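Local coordinates for YokD protein (Bacillus subtilis, PDB 2NYG) that binds coenzyme A and is probably an N-acetyltransferase of the aminoglycoside-modifying family, which may contribute to antibiotic resistance, at residues 94-102 with 202-211. Sequence-based numbering, arbitrary orientation.
Sequences IRESMPAYN and PIIVEGKRVW
Arg209 meets the chain leaving helix 93-96 with its guanidinium edge, gripping one carbonyl oxygen with two nitrogens. Arg209 NE and NH2 both donate to Met98 O, at 2.6 and 2.8 Å; the oxygen lies in the guanidinium plane. The NH2 donor approaches on a lone pair in the carbonyl plane, whereas NE stands above it. Arg209 NH2 also donates to Arg95 O, at 2.8 Å, and two carbonyls in the guanidinium plane, Arg95 O and Met98 O, restrain the rotation of the group. Glu96 O lies over one guanidinium face without bonding. With CG anti to the backbone N (chi1 178°) and the chain extended to NE, the guanidinium is carried out to the loop.

Trp211, two residues on, turns a ring face to the helix: Arg95 CB is 3.9 Å from the centroid of the six-membered ring and only 13° off its normal, a CH-pi contact. Met98 SD comes to the edge of that ring, a Met-aromatic arrangement. Arg209 and Trp211 belong to a beta-hairpin, strands 204-205 and 208-217 joined by a type I' turn from Val205 to Lys208, in the three-stranded antiparallel sheet, where 208-217 is the central strand and 204-205 an outer one, distant from the coenzyme A pocket. Met98 SD also packs on Pro202 CG, while Asn46 of the second subunit packs against Met98 and Pro99, placing the loop at the dimer interface.

Farther along, Ala100 CB touches Ile204 CG1 at 3.6 Å, and Tyr101 N donates to Pro202 O over 3.3 Å, nearly straight at 169° but well above the carbonyl plane.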
ATOM      1  N   ILE A  94      21.229   8.850  10.584  1.00 63.95           N
ATOM      2  CA  ILE A  94      19.927   8.223  10.461  1.00 61.51           C
ATOM      3  C   ILE A  94      18.838   8.922  11.265  1.00 61.22           C
ATOM      4  O   ILE A  94      17.721   9.077  10.770  1.00 60.99           O
ATOM      5  CB  ILE A  94      20.016   6.725  10.862  1.00 59.90           C
ATOM      6  CG1 ILE A  94      20.621   5.941   9.695  1.00 58.81           C
ATOM      7  CG2 ILE A  94      18.653   6.157  11.220  1.00 60.54           C
ATOM      8  CD1 ILE A  94      20.869   4.483   9.954  1.00 57.32           C
ATOM      9  N   ARG A  95      19.154   9.372  12.490  1.00 61.01           N
ATOM     10  CA  ARG A  95      18.161  10.026  13.331  1.00 62.12           C
ATOM     11  C   ARG A  95      18.028  11.382  12.766  1.00 62.09           C
ATOM     12  O   ARG A  95      16.997  11.992  12.891  1.00 63.03           O
ATOM     13  CB  ARG A  95      18.622  10.163  14.794  1.00 63.37           C
ATOM     14  CG  ARG A  95      19.037   8.908  15.492  1.00 66.06           C
ATOM     15  CD  ARG A  95      19.691   9.260  16.809  1.00 67.50           C
ATOM     16  NE  ARG A  95      20.201   8.102  17.516  1.00 69.82           N
ATOM     17  CZ  ARG A  95      20.700   8.174  18.737  1.00 71.58           C
ATOM     18  NH1 ARG A  95      20.752   9.344  19.369  1.00 73.74           N
ATOM     19  NH2 ARG A  95      21.140   7.077  19.320  1.00 71.43           N
ATOM     20  N   GLU A  96      19.093  11.840  12.145  1.00 62.35           N
ATOM     21  CA  GLU A  96      19.143  13.175  11.567  1.00 61.67           C
ATOM     22  C   GLU A  96      18.340  13.372  10.270  1.00 60.44           C
ATOM     23  O   GLU A  96      17.722  14.415  10.053  1.00 59.19           O
ATOM     24  CB  GLU A  96      20.610  13.515  11.314  1.00 63.13           C
ATOM     25  CG  GLU A  96      20.971  14.973  11.218  1.00 65.57           C
ATOM     26  CD  GLU A  96      22.440  15.126  10.835  1.00 67.44           C
ATOM     27  OE1 GLU A  96      23.269  14.376  11.404  1.00 67.80           O
ATOM     28  OE2 GLU A  96      22.777  15.981   9.982  1.00 65.69           O
ATOM     29  N   SER A  97      18.334  12.353   9.425  1.00 58.46           N
ATOM     30  CA  SER A  97      17.660  12.439   8.152  1.00 57.58           C
ATOM     31  C   SER A  97      16.445  11.543   8.004  1.00 57.96           C
ATOM     32  O   SER A  97      15.992  11.306   6.887  1.00 57.51           O
ATOM     33  CB  SER A  97      18.658  12.112   7.049  1.00 57.23           C
ATOM     34  OG  SER A  97      19.243  10.843   7.276  1.00 57.26           O
ATOM     35  N   MET A  98      15.893  11.050   9.105  1.00 56.15           N
ATOM     36  CA  MET A  98      14.729  10.178   8.986  1.00 53.33           C
ATOM     37  C   MET A  98      13.446  10.974   8.741  1.00 51.00           C
ATOM     38  O   MET A  98      13.056  11.811   9.557  1.00 49.63           O
ATOM     39  CB  MET A  98      14.584   9.326  10.242  1.00 53.96           C
ATOM     40  CG  MET A  98      13.506   8.283  10.153  1.00 54.80           C
ATOM     41  SD  MET A  98      13.477   7.280  11.634  1.00 57.41           S
ATOM     42  CE  MET A  98      14.917   6.285  11.404  1.00 56.44           C
ATOM     43  N   PRO A  99      12.777  10.731   7.599  1.00 48.94           N
ATOM     44  CA  PRO A  99      11.539  11.466   7.325  1.00 46.79           C
ATOM     45  C   PRO A  99      10.591  11.336   8.500  1.00 45.37           C
ATOM     46  O   PRO A  99      10.383  10.239   9.015  1.00 45.95           O
ATOM     47  CB  PRO A  99      10.992  10.776   6.082  1.00 46.33           C
ATOM     48  CG  PRO A  99      12.238  10.393   5.351  1.00 46.60           C
ATOM     49  CD  PRO A  99      13.124   9.851   6.468  1.00 48.57           C
ATOM     50  N   ALA A 100      10.038  12.460   8.931  1.00 43.53           N
ATOM     51  CA  ALA A 100       9.102  12.455  10.030  1.00 41.38           C
ATOM     52  C   ALA A 100       7.849  11.652   9.672  1.00 41.25           C
ATOM     53  O   ALA A 100       7.518  11.462   8.499  1.00 41.30           O
ATOM     54  CB  ALA A 100       8.728  13.867  10.381  1.00 39.97           C
ATOM     55  N   TYR A 101       7.156  11.184  10.701  1.00 39.56           N
ATOM     56  CA  TYR A 101       5.938  10.412  10.534  1.00 39.09           C
ATOM     57  C   TYR A 101       4.774  11.285  10.091  1.00 39.60           C
ATOM     58  O   TYR A 101       4.556  12.355  10.635  1.00 41.58           O
ATOM     59  CB  TYR A 101       5.559   9.742  11.854  1.00 35.88           C
ATOM     60  CG  TYR A 101       4.169   9.152  11.851  1.00 30.99           C
ATOM     61  CD1 TYR A 101       3.906   7.971  11.165  1.00 26.88           C
ATOM     62  CD2 TYR A 101       3.108   9.803  12.495  1.00 26.71           C
ATOM     63  CE1 TYR A 101       2.628   7.439  11.110  1.00 28.16           C
ATOM     64  CE2 TYR A 101       1.818   9.288  12.450  1.00 26.93           C
ATOM     65  CZ  TYR A 101       1.580   8.097  11.748  1.00 29.35           C
ATOM     66  OH  TYR A 101       0.314   7.566  11.651  1.00 28.02           O
ATOM     67  N   ASN A 102       4.014  10.813   9.118  1.00 41.21           N
ATOM     68  CA  ASN A 102       2.861  11.559   8.645  1.00 42.74           C
ATOM     69  C   ASN A 102       1.711  10.571   8.456  1.00 42.64           C
ATOM     70  O   ASN A 102       1.839   9.615   7.702  1.00 44.52           O
ATOM     71  CB  ASN A 102       3.211  12.256   7.325  1.00 44.00           C
ATOM     72  CG  ASN A 102       2.154  13.239   6.886  1.00 45.25           C
ATOM     73  OD1 ASN A 102       1.031  12.859   6.565  1.00 48.16           O
ATOM     74  ND2 ASN A 102       2.504  14.514   6.877  1.00 46.79           N
ATOM     75  N   PRO A 202      10.883  10.481  14.649  1.00 51.69           N
ATOM     76  CA  PRO A 202      10.754  11.702  13.855  1.00 53.13           C
ATOM     77  C   PRO A 202       9.302  12.171  13.927  1.00 54.81           C
ATOM     78  O   PRO A 202       8.379  11.393  13.726  1.00 54.64           O
ATOM     79  CB  PRO A 202      11.130  11.235  12.453  1.00 52.22           C
ATOM     80  CG  PRO A 202      12.087  10.131  12.720  1.00 51.97           C
ATOM     81  CD  PRO A 202      11.398   9.383  13.817  1.00 50.82           C
ATOM     82  N   ILE A 203       9.094  13.440  14.233  1.00 56.90           N
ATOM     83  CA  ILE A 203       7.739  13.961  14.313  1.00 58.79           C
ATOM     84  C   ILE A 203       7.731  15.391  13.804  1.00 60.31           C
ATOM     85  O   ILE A 203       8.782  15.982  13.584  1.00 61.35           O
ATOM     86  CB  ILE A 203       7.241  13.955  15.751  1.00 58.60           C
ATOM     87  CG1 ILE A 203       7.412  12.569  16.351  1.00 59.10           C
ATOM     88  CG2 ILE A 203       5.784  14.331  15.792  1.00 58.92           C
ATOM     89  CD1 ILE A 203       7.141  12.547  17.829  1.00 62.89           C
ATOM     90  N   ILE A 204       6.547  15.947  13.601  1.00 61.94           N
ATOM     91  CA  ILE A 204       6.450  17.317  13.135  1.00 62.83           C
ATOM     92  C   ILE A 204       5.767  18.152  14.207  1.00 64.39           C
ATOM     93  O   ILE A 204       4.617  17.897  14.573  1.00 63.84           O
ATOM     94  CB  ILE A 204       5.643  17.411  11.834  1.00 62.26           C
ATOM     95  CG1 ILE A 204       6.259  16.505  10.771  1.00 62.18           C
ATOM     96  CG2 ILE A 204       5.632  18.840  11.339  1.00 62.79           C
ATOM     97  CD1 ILE A 204       5.446  16.435   9.497  1.00 63.02           C
ATOM     98  N   VAL A 205       6.493  19.137  14.728  1.00 66.06           N
ATOM     99  CA  VAL A 205       5.948  20.018  15.750  1.00 66.57           C
ATOM    100  C   VAL A 205       6.095  21.463  15.303  1.00 66.66           C
ATOM    101  O   VAL A 205       7.182  21.898  14.922  1.00 66.29           O
ATOM    102  CB  VAL A 205       6.669  19.855  17.100  1.00 66.69           C
ATOM    103  CG1 VAL A 205       5.939  20.659  18.155  1.00 66.84           C
ATOM    104  CG2 VAL A 205       6.733  18.391  17.493  1.00 66.47           C
ATOM    105  N   GLU A 206       4.992  22.199  15.347  1.00 66.97           N
ATOM    106  CA  GLU A 206       4.997  23.595  14.942  1.00 67.87           C
ATOM    107  C   GLU A 206       5.249  23.688  13.442  1.00 67.90           C
ATOM    108  O   GLU A 206       5.608  24.745  12.922  1.00 68.99           O
ATOM    109  CB  GLU A 206       6.069  24.366  15.720  1.00 68.37           C
ATOM    110  N   GLY A 207       5.054  22.567  12.754  1.00 66.89           N
ATOM    111  CA  GLY A 207       5.258  22.534  11.321  1.00 64.74           C
ATOM    112  C   GLY A 207       6.712  22.375  10.939  1.00 64.39           C
ATOM    113  O   GLY A 207       7.107  22.753   9.839  1.00 64.72           O
ATOM    114  N   LYS A 208       7.511  21.828  11.848  1.00 63.62           N
ATOM    115  CA  LYS A 208       8.932  21.601  11.592  1.00 62.63           C
ATOM    116  C   LYS A 208       9.324  20.228  12.148  1.00 61.73           C
ATOM    117  O   LYS A 208       8.881  19.846  13.231  1.00 60.83           O
ATOM    118  CB  LYS A 208       9.767  22.696  12.246  1.00 62.48           C
ATOM    119  N   ARG A 209      10.134  19.483  11.401  1.00 60.91           N
ATOM    120  CA  ARG A 209      10.569  18.154  11.831  1.00 59.74           C
ATOM    121  C   ARG A 209      11.367  18.266  13.118  1.00 60.57           C
ATOM    122  O   ARG A 209      12.250  19.116  13.231  1.00 60.11           O
ATOM    123  CB  ARG A 209      11.424  17.497  10.758  1.00 57.96           C
ATOM    124  CG  ARG A 209      11.944  16.142  11.155  1.00 56.70           C
ATOM    125  CD  ARG A 209      12.806  15.579  10.055  1.00 57.91           C
ATOM    126  NE  ARG A 209      13.354  14.267  10.391  1.00 57.35           N
ATOM    127  CZ  ARG A 209      14.280  14.047  11.322  1.00 56.45           C
ATOM    128  NH1 ARG A 209      14.781  15.051  12.028  1.00 56.37           N
ATOM    129  NH2 ARG A 209      14.717  12.815  11.539  1.00 56.43           N
ATOM    130  N   VAL A 210      11.074  17.393  14.075  1.00 61.28           N
ATOM    131  CA  VAL A 210      11.730  17.433  15.383  1.00 62.20           C
ATOM    132  C   VAL A 210      11.868  16.062  16.036  1.00 61.81           C
ATOM    133  O   VAL A 210      10.891  15.556  16.586  1.00 62.23           O
ATOM    134  CB  VAL A 210      10.920  18.319  16.366  1.00 62.73           C
ATOM    135  CG1 VAL A 210      11.444  18.154  17.767  1.00 63.98           C
ATOM    136  CG2 VAL A 210      10.995  19.781  15.952  1.00 64.77           C
ATOM    137  N   TRP A 211      13.066  15.472  16.000  1.00 60.88           N
ATOM    138  CA  TRP A 211      13.281  14.161  16.621  1.00 59.64           C
ATOM    139  C   TRP A 211      12.938  14.238  18.105  1.00 59.05           C
ATOM    140  O   TRP A 211      13.596  14.941  18.861  1.00 57.89           O
ATOM    141  CB  TRP A 211      14.733  13.694  16.446  1.00 58.18           C
ATOM    142  CG  TRP A 211      14.996  12.368  17.105  1.00 57.80           C
ATOM    143  CD1 TRP A 211      15.210  12.146  18.432  1.00 56.55           C
ATOM    144  CD2 TRP A 211      14.983  11.067  16.479  1.00 57.83           C
ATOM    145  NE1 TRP A 211      15.327  10.798  18.678  1.00 56.30           N
ATOM    146  CE2 TRP A 211      15.193  10.112  17.500  1.00 56.74           C
ATOM    147  CE3 TRP A 211      14.813  10.619  15.156  1.00 56.55           C
ATOM    148  CZ2 TRP A 211      15.237   8.732  17.243  1.00 56.79           C
ATOM    149  CZ3 TRP A 211      14.856   9.242  14.900  1.00 56.57           C
ATOM    150  CH2 TRP A 211      15.067   8.317  15.945  1.00 57.04           C
TER